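Local structure of NO-binding heme-dependent sensor protein (Shewanella oneidensis, 4U9B) at residues V8-M12 / A68-L73. The protein probably senses nitric oxide through a bound heme, as a haem-NO-binding (H-NOX) signalling protein that also carries a zinc ion. Residues are numbered along the deposited sequence; the frame is centred on the assembly and turned at random.
Sequences VLEDM and AFGQFL
Helix-helix packing in the H-NOX fold brings Met-12 and Val-8 of helix 3-17 against Phe-69 and Phe-72 of helix 62-80; the segment axes approach to 10.1 Å at 108°. Met-12 reaches across fully extended, with CG anti to the backbone N (chi1 -169°), and its thioether lies beside both phenylalanines, SD also against Phe-69 CA. Its CB lies over one face of the Phe-72 ring, 3.9 Å from the centroid, a CH-pi contact displaced toward the rim. SD meets that ring obliquely but sits at the edge of the Phe-69 ring, in its plane and 3.9 Å from CD1, giving Met-aromatic contacts with both. CE ends against Ala-68, 3.8 Å from its O. Leu-9 CD1 stands over a face of the Phe-69 ring, 4.2 Å from the centroid, while Phe-69 CE1 lies 3.6 Å from Leu-9 CA. In the H-NOX fold Leu-9 also joins helix 3-17 to Trp-22 of helix 19-29 and to Leu-47 and Ile-50 of helix 44-58. Val-8 CG1 meets the edge of the Phe-72 ring in plane, 3.6 Å from CD1, and Val-8 CB packs on Leu-73 CD1. Leu-73, whose side chain lies about 6 Å from the heme, also touches Cys-141 and Leu-145 of helix 139-152. Asp-11 brings only CB to the Phe-72 edge; its OD2 forms a salt bridge with Arg-80.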
# COMPACT_ATOMS: atom_id res chain seq x y z
N VAL A 8 10.18 -1.56 3.39
CA VAL A 8 9.28 -1.01 4.39
C VAL A 8 8.66 -2.15 5.20
O VAL A 8 8.45 -2.02 6.40
CB VAL A 8 8.17 -0.14 3.76
CG1 VAL A 8 7.24 0.40 4.83
CG2 VAL A 8 8.79 1.02 2.98
N LEU A 9 8.39 -3.28 4.54
CA LEU A 9 7.88 -4.45 5.24
C LEU A 9 8.90 -4.92 6.26
O LEU A 9 8.55 -5.28 7.38
CB LEU A 9 7.54 -5.58 4.26
CG LEU A 9 6.96 -6.86 4.88
CD1 LEU A 9 5.61 -6.58 5.53
CD2 LEU A 9 6.82 -7.96 3.85
N GLU A 10 10.18 -4.90 5.88
CA GLU A 10 11.25 -5.28 6.80
C GLU A 10 11.22 -4.38 8.03
O GLU A 10 11.29 -4.86 9.16
CB GLU A 10 12.62 -5.21 6.13
CG GLU A 10 13.76 -5.68 7.05
CD GLU A 10 15.14 -5.53 6.43
OE1 GLU A 10 16.13 -5.50 7.19
OE2 GLU A 10 15.23 -5.46 5.19
N ASP A 11 11.12 -3.07 7.81
CA ASP A 11 11.06 -2.11 8.91
C ASP A 11 9.94 -2.47 9.87
O ASP A 11 10.10 -2.39 11.09
CB ASP A 11 10.87 -0.68 8.39
CG ASP A 11 12.10 -0.15 7.66
OD1 ASP A 11 13.19 -0.73 7.84
OD2 ASP A 11 11.97 0.85 6.93
N MET A 12 8.80 -2.88 9.32
CA MET A 12 7.64 -3.20 10.14
C MET A 12 7.84 -4.50 10.91
O MET A 12 7.65 -4.54 12.13
CB MET A 12 6.39 -3.29 9.26
CG MET A 12 5.09 -3.36 10.04
SD MET A 12 3.63 -3.34 8.99
CE MET A 12 2.35 -3.07 10.21
N ALA A 68 -2.97 -3.12 7.67
CA ALA A 68 -2.06 -2.55 8.66
C ALA A 68 -0.75 -2.15 8.01
O ALA A 68 -0.21 -1.08 8.28
CB ALA A 68 -1.82 -3.54 9.78
N PHE A 69 -0.23 -3.03 7.16
CA PHE A 69 0.98 -2.74 6.41
C PHE A 69 0.79 -1.52 5.52
O PHE A 69 1.67 -0.67 5.43
CB PHE A 69 1.38 -3.95 5.56
CG PHE A 69 2.52 -3.68 4.62
CD1 PHE A 69 3.73 -3.22 5.09
CD2 PHE A 69 2.37 -3.91 3.26
CE1 PHE A 69 4.78 -2.98 4.22
CE2 PHE A 69 3.41 -3.68 2.39
CZ PHE A 69 4.62 -3.21 2.87
N GLY A 70 -0.36 -1.44 4.86
CA GLY A 70 -0.67 -0.31 4.00
C GLY A 70 -0.57 1.02 4.72
O GLY A 70 -0.03 1.99 4.18
N GLN A 71 -1.09 1.08 5.94
CA GLN A 71 -1.05 2.31 6.72
C GLN A 71 0.38 2.64 7.12
O GLN A 71 0.80 3.80 7.07
CB GLN A 71 -1.93 2.19 7.96
CG GLN A 71 -2.02 3.48 8.76
CD GLN A 71 -3.29 3.58 9.58
OE1 GLN A 71 -3.99 2.59 9.80
NE2 GLN A 71 -3.60 4.79 10.04
N PHE A 72 1.13 1.61 7.51
CA PHE A 72 2.54 1.76 7.84
C PHE A 72 3.31 2.22 6.60
O PHE A 72 4.23 3.04 6.69
CB PHE A 72 3.10 0.43 8.36
CG PHE A 72 4.52 0.52 8.86
CD1 PHE A 72 5.59 0.35 8.00
CD2 PHE A 72 4.79 0.74 10.21
CE1 PHE A 72 6.90 0.41 8.46
CE2 PHE A 72 6.09 0.81 10.67
CZ PHE A 72 7.15 0.65 9.80
N LEU A 73 2.90 1.71 5.45
CA LEU A 73 3.63 1.92 4.20
C LEU A 73 3.61 3.36 3.71
O LEU A 73 4.52 3.78 3.00
CB LEU A 73 3.06 1.00 3.11
CG LEU A 73 3.64 1.11 1.70
CD1 LEU A 73 5.14 0.80 1.68
CD2 LEU A 73 2.90 0.17 0.75